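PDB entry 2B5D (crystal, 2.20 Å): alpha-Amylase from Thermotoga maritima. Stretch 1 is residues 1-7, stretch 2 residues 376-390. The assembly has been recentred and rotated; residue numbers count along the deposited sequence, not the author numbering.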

# COMPACT_ATOMS: atom_id res chain seq x y z
N MET A 1 60.88 -13.44 2.62
CA MET A 1 59.75 -12.50 2.93
C MET A 1 58.37 -13.18 2.81
O MET A 1 58.19 -14.15 2.07
N ARG A 2 57.40 -12.66 3.57
CA ARG A 2 56.04 -13.16 3.61
C ARG A 2 55.06 -12.08 3.20
O ARG A 2 55.25 -10.91 3.53
N GLY A 3 54.03 -12.48 2.47
CA GLY A 3 52.90 -11.62 2.12
C GLY A 3 52.11 -11.29 3.36
O GLY A 3 52.04 -12.10 4.28
N LYS A 4 51.52 -10.09 3.40
CA LYS A 4 50.76 -9.64 4.57
C LYS A 4 49.27 -9.69 4.30
O LYS A 4 48.77 -9.11 3.32
N ILE A 5 48.55 -10.44 5.12
CA ILE A 5 47.11 -10.53 4.90
C ILE A 5 46.33 -9.70 5.87
O ILE A 5 46.39 -9.92 7.10
N LEU A 6 45.66 -8.70 5.32
CA LEU A 6 44.85 -7.81 6.18
C LEU A 6 43.34 -8.06 5.99
O LEU A 6 42.73 -7.63 5.01
N ILE A 7 42.78 -8.81 6.94
CA ILE A 7 41.34 -9.11 6.93
C ILE A 7 40.63 -7.99 7.64
O ILE A 7 40.91 -7.66 8.79
N ASP A 376 54.41 -18.68 3.68
CA ASP A 376 54.30 -17.67 2.63
C ASP A 376 53.56 -16.37 3.10
O ASP A 376 53.46 -15.40 2.35
N LEU A 377 53.04 -16.37 4.33
CA LEU A 377 51.94 -15.48 4.72
C LEU A 377 51.93 -15.19 6.20
O LEU A 377 52.23 -16.05 7.02
N LYS A 378 51.56 -13.96 6.49
CA LYS A 378 51.44 -13.44 7.84
C LYS A 378 50.10 -12.68 7.95
O LYS A 378 49.70 -11.97 7.02
N LEU A 379 49.39 -12.86 9.05
CA LEU A 379 48.27 -11.98 9.36
C LEU A 379 48.86 -10.69 9.93
O LEU A 379 49.75 -10.77 10.75
N VAL A 380 48.36 -9.54 9.48
CA VAL A 380 48.69 -8.21 10.03
C VAL A 380 47.41 -7.44 10.36
O VAL A 380 46.36 -7.71 9.78
N THR A 381 47.48 -6.51 11.30
CA THR A 381 46.38 -5.54 11.46
C THR A 381 46.84 -4.31 10.70
O THR A 381 48.01 -4.20 10.35
N ALA A 382 45.96 -3.35 10.49
CA ALA A 382 46.30 -2.19 9.69
C ALA A 382 47.25 -1.23 10.44
O ALA A 382 48.06 -0.54 9.83
N SER A 383 47.14 -1.18 11.76
CA SER A 383 48.01 -0.30 12.53
C SER A 383 49.44 -0.91 12.60
O SER A 383 50.40 -0.17 12.58
N GLU A 384 49.57 -2.25 12.64
CA GLU A 384 50.89 -2.88 12.47
C GLU A 384 51.56 -2.46 11.18
O GLU A 384 52.75 -2.16 11.16
N VAL A 385 50.82 -2.45 10.08
CA VAL A 385 51.47 -2.07 8.86
C VAL A 385 51.90 -0.61 8.76
O VAL A 385 52.97 -0.34 8.24
N ILE A 386 51.13 0.33 9.29
CA ILE A 386 51.53 1.75 9.22
C ILE A 386 52.72 2.03 10.13
O ILE A 386 53.51 2.90 9.81
N ASP A 387 52.84 1.24 11.21
CA ASP A 387 53.92 1.28 12.20
C ASP A 387 55.22 0.59 11.73
O ASP A 387 56.28 0.82 12.31
N THR A 388 55.13 -0.22 10.68
CA THR A 388 56.22 -1.04 10.18
C THR A 388 56.74 -0.56 8.83
O THR A 388 57.93 -0.67 8.55
N LEU A 389 55.90 -0.00 7.98
CA LEU A 389 56.36 0.27 6.62
C LEU A 389 57.29 1.45 6.45
O LEU A 389 57.00 2.54 6.91
N GLU A 390 58.39 1.24 5.73
CA GLU A 390 59.36 2.30 5.48
C GLU A 390 59.25 2.91 4.10
O GLU A 390 59.31 4.13 3.95

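Parallel strands illustrate a general rule of sheet architecture: the backbone sets the register, and the alternation of side chains then decides which neighbours meet on each face. The amino-terminal strand of this α-amylase, paired with a segment more than 370 residues later in the same chain, is a compact example, burying 765 Å² in total.

The pairing opens at Asp376, whose own side chain points away from the first stretch and is hydrogen-bonded elsewhere in the structure. Its contribution is made by the backbone: Gly3 N donates to Asp376 O at 3.0 Å. The Arg2 guanidinium lies close by, with Asp376 N near its plane and Leu377 O over one face.

Leu377, in the m, t rotamer, starts the apolar face. It pairs with Gly3, which offers no side chain, and its CD2 reaches instead to Ile5 CG2 at 3.9 Å. A CB on Gly3 would sit tightly against this same leucine methyl, so the glycine leaves room for the leucine tip. Arg2 NH1 stands 3.3 Å from Leu377 N, but both are donors and no hydrogen bond joins them.

At Lys378 the side chain turns to the other face, alongside that of Lys4. The backbone here is held from both directions: Lys378 N donates to Gly3 O (2.9 Å), and Ile5 N donates to Lys378 O (2.7 Å), the alternating pattern expected of parallel strands. Lys378 begins t, t, and its CE lies 4.1 Å from Arg2 CD. More striking, Lys378 NZ approaches Lys4 NZ to 3.1 Å, a juxtaposition of like charges that cannot be counted as an attraction. The Lys4 chain, m at chi1, finds its packing along its aliphatic length.

Leu379, again m, t, returns to the face of Leu377 and Ile5. Its CD2 is modelled 2.8 Å from Ile5 CD1, too close for a real apolar contact, so the pair shows which side chains are neighbours but not how they fit. Ile5 has chi1 at p.

Val380 takes the last backbone bond, Val380 N to Ile5 O at 3.1 Å, and its m side chain points sideways. Val380 CG1 lies 3.6 Å from Lys4 CG; Val380 CG2 lies 3.9 Å from Leu6 CB and also 3.9 Å from Lys4 CB, so the valine packs against both side chains. The O of water 1 lies 2.6 Å from Val380 O and 3.2 Å from Ile7 O, within hydrogen-bonding reach of a carbonyl from each stretch.

Thr381 turns its p side chain away and occupies the N-cap position, where its backbone N donates to Glu384 OE1 at 2.9 Å. The helix that follows supplies a further apolar surface for Leu6, whose t, p rotamer places CD2 3.7 Å from Ala382 CB and 4.5 Å from Val385 CG1. Beyond it, Thr388 OG1 donates to Glu384 O at 2.7 Å, a bond internal to the second stretch. Leu389 closes the walk: its CB points sideways, yet CD1 comes within 4.2 Å of Lys4 CE.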

# COMPACT_ATOMS: atom_id res chain seq x y z
CB MET A 1 59.85 -11.18 2.12
CG MET A 1 60.14 -11.30 0.60
SD MET A 1 60.10 -9.68 -0.29
CE MET A 1 60.25 -10.17 -2.02
CB ARG A 2 55.68 -13.60 5.01
CG ARG A 2 56.87 -13.76 5.93
CD ARG A 2 56.45 -13.91 7.40
NE ARG A 2 56.59 -15.28 7.90
CZ ARG A 2 56.37 -16.38 7.19
NH1 ARG A 2 55.97 -16.29 5.93
NH2 ARG A 2 56.55 -17.58 7.74
CB LYS A 4 51.25 -8.25 5.00
CG LYS A 4 52.68 -8.32 5.54
CD LYS A 4 53.63 -7.34 4.90
CE LYS A 4 54.12 -6.28 5.89
NZ LYS A 4 55.00 -6.83 6.98
CB ILE A 5 46.49 -11.99 4.49
CG1 ILE A 5 46.43 -12.97 5.65
CG2 ILE A 5 47.17 -12.63 3.19
CD1 ILE A 5 45.06 -12.89 6.36
CB LEU A 6 45.33 -6.33 6.07
CG LEU A 6 44.56 -5.05 6.43
CD1 LEU A 6 43.70 -5.05 7.68
CD2 LEU A 6 45.49 -3.80 6.37
CB ILE A 7 40.96 -10.51 7.59
CG1 ILE A 7 41.54 -11.71 6.85
CG2 ILE A 7 39.43 -10.66 7.71
CD1 ILE A 7 41.51 -11.59 5.32
CB ASP A 376 53.57 -18.28 1.40
CG ASP A 376 54.47 -19.25 0.54
OD1 ASP A 376 55.65 -18.92 0.22
OD2 ASP A 376 53.95 -20.33 0.14
CB LEU A 377 50.55 -16.04 4.37
CG LEU A 377 50.02 -16.21 2.96
CD1 LEU A 377 48.60 -16.70 3.06
CD2 LEU A 377 50.07 -14.93 2.12
CB LYS A 378 52.61 -12.48 8.07
CG LYS A 378 52.79 -12.03 9.53
CD LYS A 378 54.12 -11.35 9.72
CE LYS A 378 54.44 -10.46 8.52
NZ LYS A 378 55.38 -9.32 8.87
CB LEU A 379 47.34 -12.58 10.39
CG LEU A 379 46.64 -13.91 10.09
CD1 LEU A 379 45.80 -14.36 11.31
CD2 LEU A 379 45.78 -13.85 8.85
CB VAL A 380 49.57 -7.37 9.04
CG1 VAL A 380 50.88 -8.10 8.70
CG2 VAL A 380 48.81 -7.01 7.73
CB THR A 381 46.13 -5.15 12.92
OG1 THR A 381 47.20 -4.30 13.35
CG2 THR A 381 46.02 -6.37 13.80
CB ALA A 382 45.06 -1.50 9.27
CB SER A 383 47.45 -0.09 13.91
OG SER A 383 47.16 -1.37 14.44
CB GLU A 384 50.81 -4.39 12.48
CG GLU A 384 50.79 -4.99 13.84
CD GLU A 384 50.43 -6.46 13.79
OE1 GLU A 384 50.01 -6.92 12.69
OE2 GLU A 384 50.55 -7.15 14.84
CB VAL A 385 50.88 -2.71 7.53
CG1 VAL A 385 49.71 -3.67 7.80
CG2 VAL A 385 50.66 -1.69 6.39
CB ILE A 386 50.37 2.77 9.46
CG1 ILE A 386 49.92 2.78 10.92
CG2 ILE A 386 49.23 2.55 8.44
CD1 ILE A 386 48.98 3.97 11.27
CB ASP A 387 53.47 0.66 13.53
CG ASP A 387 52.55 1.60 14.35
OD1 ASP A 387 52.37 2.78 13.95
OD2 ASP A 387 51.99 1.16 15.37
CB THR A 388 55.74 -2.49 10.07
OG1 THR A 388 55.29 -2.92 11.35
CG2 THR A 388 56.85 -3.45 9.59
CB LEU A 389 55.18 0.43 5.66
CG LEU A 389 54.87 -0.83 4.87
CD1 LEU A 389 54.82 -2.13 5.76
CD2 LEU A 389 53.59 -0.62 4.10
CB GLU A 390 60.76 1.84 5.83
CG GLU A 390 60.93 1.81 7.35
CD GLU A 390 61.85 0.71 7.84
OE1 GLU A 390 61.85 -0.41 7.24
OE2 GLU A 390 62.58 0.96 8.84
O HOH W 1 43.80 -7.09 9.94